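Local coordinates for transcriptional regulator, GntR family (Ralstonia eutropha, PDB 3IHU), which probably binds DNA as a GntR-family transcriptional regulator, with a helical FCD domain of the kind that in relatives senses small effector molecules, at residues L101-T106 against E197-E202; Q116-S121 against R142-T147; R187-A192 against E202-A207. All blocks are in the same frame, centred on the assembly; numbering follows the deposited sequence. Where two conformers were deposited one is given.

In the fold
All three contacts join antiparallel helices of the FCD domain. Interactions 1 and 3, both only partly buried, share helix 198-219: in interaction 1 its first turn meets the end of helix 84-105, and in interaction 3 its next turns meet helix 179-195, so that A102 and I189 also touch each other. Interaction 2 pairs helices 112-130 and 134-152, its centre about 15 Å from that of interaction 1, and reaches interaction 3 through F144 and A190. It is buried, made of apolar and hydroxyl-bearing side chains with a histidine at the exposed margin. Interaction 1 combines small alanines inside with a salt-bridge network outside, whereas interaction 3 relies on alanine, glycine and one isoleucine.

Interaction 1 (L101-T106 against E197-E202); sequences LARAAT and EPDAAE
A102 and A201 form the close-packed seam between the ends of two antiparallel helices, 84-105 and 198-219, in the all-helical FCD domain. The short helical segments run at 151° to each other with axes only 7.3 Å apart, a spacing that suits alanine. CB of A102 sits 3.3 Å from O of A201, so one methyl rests directly on the opposing backbone. CB of A201 in turn fits against CG2 of T106, 3.6 Å away. T106 can serve in this buried place because its hydroxyl is satisfied close by in its own segment: OG1 donates to O of R103 (2.7 Å), leaving the methyl to face the neighbour. V193 of helix 179-195 touches both A102 and A201, extending the apolar side.

The solvent side is built quite differently. R103 stretches along the outside with CG anti to the backbone N (chi1 -178°) and the chain extended as far as NE; the guanidinium beyond it meets two carboxylates. NH1 lies 2.8 Å from OD1 of D199, in a nearly straight bond (167°) made in the guanidinium plane to the anti lone pair of that oxygen. The same nitrogen gives a more bent bond to OE1 of E202, tilted out of the plane, while NH2 adds only a weak one to D199. The three residues thus form a salt-bridge network. Next to it E197, at the N-cap, accepts from the backbone N atoms of D199 and A200. P198 suits the first turn, where its missing N-H costs no helical bond, and it also covers the arginine: its CB stands 3.7 Å above the centre of the R103 guanidinium.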
ATOM      1  N   LEU A 101      -5.877  10.785   3.089  1.00 16.89           N
ATOM      2  CA  LEU A 101      -6.363   9.655   3.870  1.00 15.78           C
ATOM      3  C   LEU A 101      -6.391   9.978   5.398  1.00 17.26           C
ATOM      4  O   LEU A 101      -7.388   9.702   6.089  1.00 17.68           O
ATOM      5  CB  LEU A 101      -5.478   8.461   3.623  1.00 15.77           C
ATOM      6  CG  LEU A 101      -5.831   7.134   4.304  1.00 15.02           C
ATOM      7  CD1 LEU A 101      -7.085   6.508   3.709  1.00 16.34           C
ATOM      8  CD2 LEU A 101      -4.591   6.225   4.342  1.00 14.41           C
ATOM      9  N   ALA A 102      -5.263  10.483   5.902  1.00 17.08           N
ATOM     10  CA  ALA A 102      -5.098  10.879   7.313  1.00 16.99           C
ATOM     11  C   ALA A 102      -6.056  12.003   7.626  1.00 16.77           C
ATOM     12  O   ALA A 102      -6.745  11.988   8.637  1.00 15.49           O
ATOM     13  CB  ALA A 102      -3.647  11.331   7.581  1.00 14.98           C
ATOM     14  N   ARG A 103      -6.078  13.028   6.767  1.00 16.52           N
ATOM     15  CA  ARG A 103      -6.999  14.130   6.955  1.00 16.26           C
ATOM     16  C   ARG A 103      -8.425  13.696   7.103  1.00 18.55           C
ATOM     17  O   ARG A 103      -9.112  14.083   8.062  1.00 20.14           O
ATOM     18  CB  ARG A 103      -6.899  15.127   5.812  1.00 17.57           C
ATOM     19  CG  ARG A 103      -7.811  16.365   5.967  1.00 15.25           C
ATOM     20  CD  ARG A 103      -7.823  17.240   4.694  1.00 16.41           C
ATOM     21  NE  ARG A 103      -8.531  18.452   5.052  1.00 18.74           N
ATOM     22  CZ  ARG A 103      -7.995  19.516   5.640  1.00 20.47           C
ATOM     23  NH1 ARG A 103      -6.698  19.635   5.831  1.00 22.94           N
ATOM     24  NH2 ARG A 103      -8.783  20.494   6.008  1.00 23.58           N
ATOM     25  N   ALA A 104      -8.889  12.849   6.204  1.00 19.97           N
ATOM     26  CA  ALA A 104     -10.291  12.439   6.247  1.00 20.66           C
ATOM     27  C   ALA A 104     -10.585  11.558   7.487  1.00 20.26           C
ATOM     28  O   ALA A 104     -11.712  11.569   7.992  1.00 18.94           O
ATOM     29  CB  ALA A 104     -10.693  11.716   4.986  1.00 19.75           C
ATOM     30  N   ALA A 105      -9.614  10.728   7.895  1.00 19.80           N
ATOM     31  CA  ALA A 105      -9.799   9.801   8.990  1.00 19.08           C
ATOM     32  C   ALA A 105     -10.122  10.527  10.292  1.00 18.75           C
ATOM     33  O   ALA A 105     -10.670   9.892  11.186  1.00 18.34           O
ATOM     34  CB  ALA A 105      -8.541   8.846   9.208  1.00 18.38           C
ATOM     35  N   THR A 106      -9.797  11.818  10.396  1.00 18.09           N
ATOM     36  CA  THR A 106     -10.144  12.598  11.573  1.00 19.36           C
ATOM     37  C   THR A 106     -11.634  12.653  11.819  1.00 21.61           C
ATOM     38  O   THR A 106     -12.067  12.899  12.952  1.00 21.28           O
ATOM     39  CB  THR A 106      -9.651  14.048  11.569  1.00 19.14           C
ATOM     40  OG1 THR A 106     -10.216  14.756  10.441  1.00 17.79           O
ATOM     41  CG2 THR A 106      -8.166  14.079  11.581  1.00 19.17           C
ATOM     42  N   GLU A 197      -7.595  16.989  14.423  1.00 22.06           N
ATOM     43  CA  GLU A 197      -7.419  18.227  13.696  1.00 22.96           C
ATOM     44  C   GLU A 197      -6.957  17.934  12.235  1.00 22.70           C
ATOM     45  O   GLU A 197      -5.881  17.365  12.012  1.00 22.62           O
ATOM     46  CB  GLU A 197      -6.433  19.146  14.409  1.00 23.49           C
ATOM     47  CG  GLU A 197      -6.558  20.663  13.899  1.00 27.07           C
ATOM     48  CD  GLU A 197      -5.906  20.942  12.534  1.00 30.36           C
ATOM     49  OE1 GLU A 197      -4.664  20.832  12.460  1.00 32.36           O
ATOM     50  OE2 GLU A 197      -6.648  21.307  11.552  1.00 34.61           O
ATOM     51  N   PRO A 198      -7.798  18.289  11.239  1.00 22.47           N
ATOM     52  CA  PRO A 198      -7.499  17.803   9.865  1.00 21.64           C
ATOM     53  C   PRO A 198      -6.202  18.276   9.253  1.00 21.55           C
ATOM     54  O   PRO A 198      -5.511  17.478   8.595  1.00 19.96           O
ATOM     55  CB  PRO A 198      -8.710  18.252   9.046  1.00 22.40           C
ATOM     56  CG  PRO A 198      -9.544  19.118   9.907  1.00 23.33           C
ATOM     57  CD  PRO A 198      -9.170  18.839  11.335  1.00 22.37           C
ATOM     58  N   ASP A 199      -5.830  19.535   9.479  1.00 22.23           N
ATOM     59  CA  ASP A 199      -4.604  20.035   8.886  1.00 23.14           C
ATOM     60  C   ASP A 199      -3.351  19.324   9.402  1.00 22.32           C
ATOM     61  O   ASP A 199      -2.427  19.057   8.620  1.00 21.36           O
ATOM     62  CB  ASP A 199      -4.425  21.538   9.071  1.00 24.41           C
ATOM     63  CG  ASP A 199      -5.361  22.381   8.213  1.00 27.11           C
ATOM     64  OD1 ASP A 199      -6.032  21.903   7.267  1.00 30.57           O
ATOM     65  OD2 ASP A 199      -5.411  23.566   8.514  1.00 31.98           O
ATOM     66  N   ALA A 200      -3.270  19.062  10.707  1.00 21.95           N
ATOM     67  CA  ALA A 200      -2.095  18.389  11.253  1.00 20.42           C
ATOM     68  C   ALA A 200      -2.131  16.913  10.843  1.00 18.50           C
ATOM     69  O   ALA A 200      -1.089  16.331  10.621  1.00 18.40           O
ATOM     70  CB  ALA A 200      -1.971  18.530  12.786  1.00 20.26           C
ATOM     71  N   ALA A 201      -3.307  16.330  10.747  1.00 17.07           N
ATOM     72  CA  ALA A 201      -3.401  14.972  10.200  1.00 17.65           C
ATOM     73  C   ALA A 201      -2.881  14.906   8.766  1.00 16.90           C
ATOM     74  O   ALA A 201      -2.063  14.056   8.468  1.00 18.13           O
ATOM     75  CB  ALA A 201      -4.787  14.438  10.281  1.00 16.92           C
ATOM     76  N   GLU A 202      -3.304  15.852   7.905  1.00 18.12           N
ATOM     77  CA  GLU A 202      -2.885  15.847   6.512  1.00 16.95           C
ATOM     78  C   GLU A 202      -1.370  15.964   6.451  1.00 17.92           C
ATOM     79  O   GLU A 202      -0.715  15.254   5.666  1.00 16.04           O
ATOM     80  CB  GLU A 202      -3.525  16.982   5.689  1.00 18.17           C
ATOM     81  CG  GLU A 202      -3.209  16.831   4.183  1.00 17.33           C
ATOM     82  CD  GLU A 202      -3.978  17.820   3.305  1.00 19.82           C
ATOM     83  OE1 GLU A 202      -4.790  18.578   3.846  1.00 17.35           O
ATOM     84  OE2 GLU A 202      -3.784  17.784   2.058  1.00 21.17           O
TER

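Interaction 2 (Q116-S121 against R142-T147); sequences QALRAS and RHFYRT
L118 reaches across from helix 112-130 to T147 and F144 on helix 134-152, the next helix in the chain, in an antiparallel helical hairpin of the FCD domain. Its CB begins the contact 4.2 Å from CG2 of T147. CG, anti to the backbone N (chi1 -168°), carries the two methyls to different neighbours. CD1 passes obliquely to the phenyl group, 3.7 Å from CD1 of F144 and equally near its CE1, and also approaches CB of T147. CD2 goes to helix 179-195, where it packs against the backbone of A190; the side chain also touches L194. A branched leucine suits this junction because its two methyls diverge, CD1 to helix 134-152 and CD2 to A190.

Beside it, CG2 of T147 meets CB of A117 at 3.7 Å. A117 and S121, both short, face the partner helix across an axis separation of 9.0 Å. S121 places OG near the plane and at the edge of the F144 ring, 3.3 Å from ring atom CD1. Toward the exposed side, CB of S121 meets CD2 of H143 at 3.6 Å; the imidazole lies at this exposed margin and has OG1 of T147 over one face, offset toward the rim.

Both hydroxyls are spent locally: OG of S121 donates to O of L118, and OG1 of T147 to O of H143, which also accepts from N of T147 on the opposite face of its plane. The pairing across the helices is therefore dispersive, perhaps helped by a weak attraction between the serine oxygen and the positive ring edge, while buried polar groups are paid for within each helix.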
ATOM      1  N   GLN A 116     -10.112   2.222  18.631  1.00 23.64           N
ATOM      2  CA  GLN A 116      -9.558   0.986  19.193  1.00 23.48           C
ATOM      3  C   GLN A 116      -8.868   0.153  18.157  1.00 23.01           C
ATOM      4  O   GLN A 116      -7.782  -0.382  18.404  1.00 22.92           O
ATOM      5  CB  GLN A 116     -10.640   0.117  19.855  1.00 24.36           C
ATOM      6  CG  GLN A 116     -11.154   0.695  21.160  1.00 25.56           C
ATOM      7  CD  GLN A 116     -12.098  -0.257  21.909  1.00 27.83           C
ATOM      8  OE1 GLN A 116     -12.371  -1.382  21.467  1.00 26.75           O
ATOM      9  NE2 GLN A 116     -12.590   0.204  23.046  1.00 25.44           N
ATOM     10  N   ALA A 117      -9.498   0.020  16.995  1.00 22.43           N
ATOM     11  CA  ALA A 117      -8.860  -0.615  15.839  1.00 21.10           C
ATOM     12  C   ALA A 117      -7.591   0.116  15.437  1.00 19.63           C
ATOM     13  O   ALA A 117      -6.584  -0.507  15.172  1.00 22.01           O
ATOM     14  CB  ALA A 117      -9.841  -0.687  14.662  1.00 21.33           C
ATOM     15  N   LEU A 118      -7.601   1.429  15.422  1.00 19.42           N
ATOM     16  CA  LEU A 118      -6.441   2.187  14.942  1.00 18.90           C
ATOM     17  C   LEU A 118      -5.276   2.016  15.931  1.00 19.03           C
ATOM     18  O   LEU A 118      -4.146   1.675  15.559  1.00 19.53           O
ATOM     19  CB  LEU A 118      -6.789   3.678  14.665  1.00 17.94           C
ATOM     20  CG  LEU A 118      -5.686   4.388  13.906  1.00 15.88           C
ATOM     21  CD1 LEU A 118      -5.734   3.921  12.402  1.00 16.93           C
ATOM     22  CD2 LEU A 118      -5.776   5.920  14.084  1.00 16.42           C
ATOM     23  N   ARG A 119      -5.573   2.176  17.217  1.00 20.14           N
ATOM     24  CA  ARG A 119      -4.581   1.962  18.287  1.00 18.58           C
ATOM     25  C   ARG A 119      -4.053   0.539  18.275  1.00 18.80           C
ATOM     26  O   ARG A 119      -2.842   0.311  18.398  1.00 18.11           O
ATOM     27  CB  ARG A 119      -5.172   2.374  19.656  1.00 19.65           C
ATOM     28  CG  ARG A 119      -5.427   3.928  19.776  1.00 21.36           C
ATOM     29  CD  ARG A 119      -5.809   4.372  21.222  1.00 23.14           C
ATOM     30  NE  ARG A 119      -6.131   5.797  21.332  1.00 22.88           N
ATOM     31  CZ  ARG A 119      -5.237   6.796  21.286  1.00 27.42           C
ATOM     32  NH1 ARG A 119      -3.913   6.564  21.130  1.00 30.93           N
ATOM     33  NH2 ARG A 119      -5.650   8.048  21.408  1.00 24.22           N
ATOM     34  N   ALA A 120      -4.928  -0.431  18.054  1.00 18.16           N
ATOM     35  CA  ALA A 120      -4.479  -1.809  17.975  1.00 18.49           C
ATOM     36  C   ALA A 120      -3.550  -2.025  16.775  1.00 18.31           C
ATOM     37  O   ALA A 120      -2.509  -2.704  16.902  1.00 16.94           O
ATOM     38  CB  ALA A 120      -5.679  -2.772  17.915  1.00 18.50           C
ATOM     39  N   SER A 121      -3.908  -1.439  15.613  1.00 18.56           N
ATOM     40  CA  SER A 121      -3.125  -1.627  14.439  1.00 18.28           C
ATOM     41  C   SER A 121      -1.757  -1.055  14.713  1.00 17.42           C
ATOM     42  O   SER A 121      -0.753  -1.649  14.287  1.00 18.27           O
ATOM     43  CB  SER A 121      -3.759  -0.971  13.186  1.00 18.66           C
ATOM     44  OG  SER A 121      -3.692   0.447  13.251  1.00 21.36           O
ATOM     45  N   ARG A 142      -1.213  -2.864   6.225  1.00 22.15           N
ATOM     46  CA  ARG A 142      -2.450  -2.884   5.463  0.50 22.67           C
ATOM     47  C   ARG A 142      -3.652  -2.589   6.390  1.00 22.77           C
ATOM     48  O   ARG A 142      -4.501  -1.757   6.036  1.00 21.66           O
ATOM     49  CB  ARG A 142      -2.596  -4.197   4.671  0.50 23.49           C
ATOM     50  CG  ARG A 142      -3.392  -4.064   3.373  0.50 25.73           C
ATOM     51  CD  ARG A 142      -3.230  -5.264   2.389  0.50 25.79           C
ATOM     52  NE  ARG A 142      -1.905  -5.343   1.755  0.50 25.12           N
ATOM     53  CZ  ARG A 142      -1.513  -4.646   0.680  0.50 25.46           C
ATOM     54  NH1 ARG A 142      -2.324  -3.778   0.089  0.50 24.08           N
ATOM     55  NH2 ARG A 142      -0.286  -4.817   0.203  0.50 24.41           N
ATOM     56  N   HIS A 143      -3.722  -3.229   7.565  1.00 20.91           N
ATOM     57  CA  HIS A 143      -4.791  -2.986   8.504  1.00 20.73           C
ATOM     58  C   HIS A 143      -4.904  -1.527   8.993  1.00 19.33           C
ATOM     59  O   HIS A 143      -6.003  -0.974   9.140  1.00 18.33           O
ATOM     60  CB  HIS A 143      -4.629  -3.946   9.721  1.00 22.08           C
ATOM     61  CG  HIS A 143      -5.762  -3.886  10.675  1.00 25.85           C
ATOM     62  ND1 HIS A 143      -7.078  -4.004  10.269  1.00 30.85           N
ATOM     63  CD2 HIS A 143      -5.795  -3.728  12.024  1.00 28.68           C
ATOM     64  CE1 HIS A 143      -7.869  -3.911  11.325  1.00 29.36           C
ATOM     65  NE2 HIS A 143      -7.118  -3.747  12.398  1.00 27.97           N
ATOM     66  N   PHE A 144      -3.759  -0.921   9.258  1.00 17.85           N
ATOM     67  CA  PHE A 144      -3.678   0.475   9.639  1.00 17.03           C
ATOM     68  C   PHE A 144      -4.314   1.368   8.562  1.00 15.87           C
ATOM     69  O   PHE A 144      -5.196   2.177   8.854  1.00 12.95           O
ATOM     70  CB  PHE A 144      -2.199   0.822   9.783  1.00 17.20           C
ATOM     71  CG  PHE A 144      -1.926   2.222  10.148  1.00 17.75           C
ATOM     72  CD1 PHE A 144      -2.395   2.738  11.318  1.00 20.31           C
ATOM     73  CD2 PHE A 144      -1.159   3.026   9.331  1.00 20.45           C
ATOM     74  CE1 PHE A 144      -2.094   4.033  11.680  1.00 21.29           C
ATOM     75  CE2 PHE A 144      -0.853   4.328   9.693  1.00 17.84           C
ATOM     76  CZ  PHE A 144      -1.332   4.817  10.882  1.00 19.80           C
ATOM     77  N   TYR A 145      -3.894   1.159   7.310  1.00 16.04           N
ATOM     78  CA  TYR A 145      -4.417   1.949   6.181  1.00 17.30           C
ATOM     79  C   TYR A 145      -5.890   1.721   6.007  1.00 17.77           C
ATOM     80  O   TYR A 145      -6.648   2.675   5.818  1.00 17.95           O
ATOM     81  CB  TYR A 145      -3.669   1.616   4.885  1.00 16.94           C
ATOM     82  CG  TYR A 145      -2.395   2.398   4.719  1.00 19.88           C
ATOM     83  CD1 TYR A 145      -1.330   2.240   5.569  1.00 22.50           C
ATOM     84  CD2 TYR A 145      -2.244   3.296   3.650  1.00 24.33           C
ATOM     85  CE1 TYR A 145      -0.173   2.962   5.414  1.00 23.37           C
ATOM     86  CE2 TYR A 145      -1.083   4.028   3.500  1.00 25.95           C
ATOM     87  CZ  TYR A 145      -0.061   3.855   4.367  1.00 24.58           C
ATOM     88  OH  TYR A 145       1.049   4.581   4.159  1.00 25.17           O
ATOM     89  N   ARG A 146      -6.325   0.462   6.056  1.00 17.69           N
ATOM     90  CA  ARG A 146      -7.748   0.190   5.923  1.00 19.38           C
ATOM     91  C   ARG A 146      -8.599   0.853   7.027  1.00 18.48           C
ATOM     92  O   ARG A 146      -9.687   1.398   6.774  1.00 17.68           O
ATOM     93  CB  ARG A 146      -7.997  -1.332   5.850  1.00 19.52           C
ATOM     94  CG  ARG A 146      -9.458  -1.777   6.019  1.00 26.30           C
ATOM     95  CD  ARG A 146     -10.451  -1.105   5.043  1.00 35.97           C
ATOM     96  NE  ARG A 146     -10.036  -1.238   3.635  1.00 42.59           N
ATOM     97  CZ  ARG A 146     -10.428  -2.199   2.795  1.00 44.74           C
ATOM     98  NH1 ARG A 146     -11.253  -3.157   3.188  1.00 45.86           N
ATOM     99  NH2 ARG A 146      -9.979  -2.199   1.543  1.00 45.90           N
ATOM    100  N   THR A 147      -8.098   0.859   8.255  1.00 18.34           N
ATOM    101  CA  THR A 147      -8.823   1.519   9.351  1.00 17.77           C
ATOM    102  C   THR A 147      -8.901   3.011   9.077  1.00 17.57           C
ATOM    103  O   THR A 147      -9.971   3.628   9.233  1.00 15.08           O
ATOM    104  CB  THR A 147      -8.152   1.217  10.707  1.00 18.32           C
ATOM    105  OG1 THR A 147      -7.885  -0.190  10.789  1.00 18.12           O
ATOM    106  CG2 THR A 147      -9.005   1.600  11.834  1.00 17.69           C
TER

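Interaction 3 (R187-A192 against E202-A207); sequences RRIATA and EAAGAA
I189 lies over one face of the backbone peptide joining A204 to G205; peptides are the flat groups of this contact. Its CG1 is 3.5 Å from O of A204 and also near the carbonyl carbon, while CD1 continues on the same side of the plane, past the rim, to 3.9 Å from CA of G205. The second flat group, the peptide after R188, takes the methyl of A204 off its plane, with CB of A204 3.9 Å from O of R188. CG1 reaches the neighbour because it stands anti to the carbonyl carbon (chi1 -69°).

Small residues line the contact. CB of A192 touches CB of A204 at 3.8 Å, methyl against methyl, and CG1 of I189 lies 3.8 Å from CA of G205, whose bare backbone forms part of the surface it packs on. With I189 as the one bulky partner, the axes run 8.4 Å apart at 168°. R188 turns its polar end away to a salt bridge with D184, as befits an arginine on the exposed flank.

Helices 179-195 and 198-219 follow each other through a very short connection, forming an antiparallel helical hairpin. I189 also packs on A102 of helix 84-105 and on F144 and L148 of helix 134-152, while A190 touches F144 and V122, the latter on helix 112-130; the hairpin is thus fitted into the FCD helical bundle.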
ATOM      1  N   ARG A 187       3.194   5.999  13.406  1.00 17.87           N
ATOM      2  CA  ARG A 187       2.851   6.451  14.720  1.00 18.13           C
ATOM      3  C   ARG A 187       2.464   7.919  14.721  1.00 17.42           C
ATOM      4  O   ARG A 187       1.506   8.256  15.381  1.00 16.26           O
ATOM      5  CB  ARG A 187       3.985   6.195  15.691  1.00 18.21           C
ATOM      6  CG  ARG A 187       4.174   4.731  15.905  1.00 21.69           C
ATOM      7  CD  ARG A 187       5.459   4.459  16.682  1.00 25.42           C
ATOM      8  NE  ARG A 187       5.134   4.509  18.074  1.00 29.19           N
ATOM      9  CZ  ARG A 187       5.826   3.916  19.032  1.00 31.42           C
ATOM     10  NH1 ARG A 187       6.942   3.216  18.752  1.00 30.51           N
ATOM     11  NH2 ARG A 187       5.376   4.030  20.273  1.00 33.05           N
ATOM     12  N   ARG A 188       3.198   8.778  14.006  1.00 17.74           N
ATOM     13  CA  ARG A 188       2.839  10.206  13.968  1.00 18.53           C
ATOM     14  C   ARG A 188       1.473  10.413  13.268  1.00 18.78           C
ATOM     15  O   ARG A 188       0.677  11.274  13.689  1.00 15.65           O
ATOM     16  CB  ARG A 188       3.936  11.070  13.288  1.00 19.60           C
ATOM     17  CG  ARG A 188       5.262  11.121  14.080  1.00 24.39           C
ATOM     18  CD  ARG A 188       6.526  11.511  13.238  1.00 27.50           C
ATOM     19  NE  ARG A 188       7.650  11.801  14.119  1.00 31.54           N
ATOM     20  CZ  ARG A 188       7.901  12.991  14.689  1.00 33.00           C
ATOM     21  NH1 ARG A 188       7.156  14.060  14.431  1.00 31.00           N
ATOM     22  NH2 ARG A 188       8.938  13.118  15.518  1.00 35.31           N
ATOM     23  N   ILE A 189       1.218   9.643  12.195  1.00 17.85           N
ATOM     24  CA  ILE A 189      -0.067   9.721  11.518  1.00 16.95           C
ATOM     25  C   ILE A 189      -1.198   9.400  12.519  1.00 16.62           C
ATOM     26  O   ILE A 189      -2.130  10.166  12.641  1.00 14.89           O
ATOM     27  CB  ILE A 189      -0.189   8.800  10.275  1.00 17.26           C
ATOM     28  CG1 ILE A 189       0.709   9.287   9.138  1.00 18.28           C
ATOM     29  CG2 ILE A 189      -1.676   8.719   9.831  1.00 15.68           C
ATOM     30  CD1 ILE A 189       0.968   8.273   8.023  1.00 20.72           C
ATOM     31  N   ALA A 190      -1.098   8.262  13.200  1.00 16.17           N
ATOM     32  CA  ALA A 190      -2.113   7.836  14.160  1.00 16.87           C
ATOM     33  C   ALA A 190      -2.346   8.910  15.213  1.00 16.06           C
ATOM     34  O   ALA A 190      -3.474   9.311  15.434  1.00 14.71           O
ATOM     35  CB  ALA A 190      -1.730   6.562  14.818  1.00 15.68           C
ATOM     36  N   THR A 191      -1.262   9.360  15.833  1.00 15.10           N
ATOM     37  CA  THR A 191      -1.357  10.394  16.848  1.00 15.77           C
ATOM     38  C   THR A 191      -2.050  11.680  16.311  1.00 16.15           C
ATOM     39  O   THR A 191      -2.933  12.231  16.978  1.00 16.16           O
ATOM     40  CB  THR A 191       0.004  10.651  17.463  1.00 15.62           C
ATOM     41  OG1 THR A 191       0.448   9.432  18.124  1.00 13.71           O
ATOM     42  CG2 THR A 191      -0.061  11.809  18.504  1.00 15.37           C
ATOM     43  N   ALA A 192      -1.754  12.078  15.068  1.00 15.71           N
ATOM     44  CA  ALA A 192      -2.354  13.285  14.492  1.00 15.43           C
ATOM     45  C   ALA A 192      -3.846  13.042  14.153  1.00 16.14           C
ATOM     46  O   ALA A 192      -4.746  13.874  14.424  1.00 16.00           O
ATOM     47  CB  ALA A 192      -1.554  13.751  13.252  1.00 16.52           C
ATOM     48  N   GLU A 202      -3.304  15.852   7.905  1.00 18.12           N
ATOM     49  CA  GLU A 202      -2.885  15.847   6.512  1.00 16.95           C
ATOM     50  C   GLU A 202      -1.370  15.964   6.451  1.00 17.92           C
ATOM     51  O   GLU A 202      -0.715  15.254   5.666  1.00 16.04           O
ATOM     52  CB  GLU A 202      -3.525  16.982   5.689  1.00 18.17           C
ATOM     53  CG  GLU A 202      -3.209  16.831   4.183  1.00 17.33           C
ATOM     54  CD  GLU A 202      -3.978  17.820   3.305  1.00 19.82           C
ATOM     55  OE1 GLU A 202      -4.790  18.578   3.846  1.00 17.35           O
ATOM     56  OE2 GLU A 202      -3.784  17.784   2.058  1.00 21.17           O
ATOM     57  N   ALA A 203      -0.808  16.891   7.247  1.00 17.94           N
ATOM     58  CA  ALA A 203       0.618  17.078   7.255  1.00 18.43           C
ATOM     59  C   ALA A 203       1.342  15.824   7.660  1.00 18.24           C
ATOM     60  O   ALA A 203       2.381  15.507   7.095  1.00 19.23           O
ATOM     61  CB  ALA A 203       1.026  18.266   8.149  1.00 19.13           C
ATOM     62  N   ALA A 204       0.826  15.102   8.647  1.00 17.70           N
ATOM     63  CA  ALA A 204       1.478  13.873   9.061  1.00 16.78           C
ATOM     64  C   ALA A 204       1.417  12.758   7.978  1.00 16.38           C
ATOM     65  O   ALA A 204       2.384  12.005   7.793  1.00 14.88           O
ATOM     66  CB  ALA A 204       0.902  13.367  10.380  1.00 16.20           C
ATOM     67  N   GLY A 205       0.304  12.644   7.287  1.00 15.43           N
ATOM     68  CA  GLY A 205       0.216  11.661   6.206  1.00 16.48           C
ATOM     69  C   GLY A 205       1.179  12.006   5.073  1.00 16.72           C
ATOM     70  O   GLY A 205       1.882  11.156   4.571  1.00 17.47           O
ATOM     71  N   ALA A 206       1.254  13.269   4.703  1.00 17.62           N
ATOM     72  CA  ALA A 206       2.166  13.693   3.635  1.00 17.99           C
ATOM     73  C   ALA A 206       3.629  13.553   4.079  1.00 18.48           C
ATOM     74  O   ALA A 206       4.494  13.106   3.315  1.00 19.02           O
ATOM     75  CB  ALA A 206       1.857  15.090   3.192  1.00 17.91           C
ATOM     76  N   ALA A 207       3.890  13.854   5.347  1.00 18.38           N
ATOM     77  CA  ALA A 207       5.227  13.695   5.917  1.00 17.46           C
ATOM     78  C   ALA A 207       5.781  12.313   5.658  1.00 17.10           C
ATOM     79  O   ALA A 207       6.966  12.165   5.359  1.00 17.93           O
ATOM     80  CB  ALA A 207       5.235  14.001   7.498  1.00 17.53           C
TER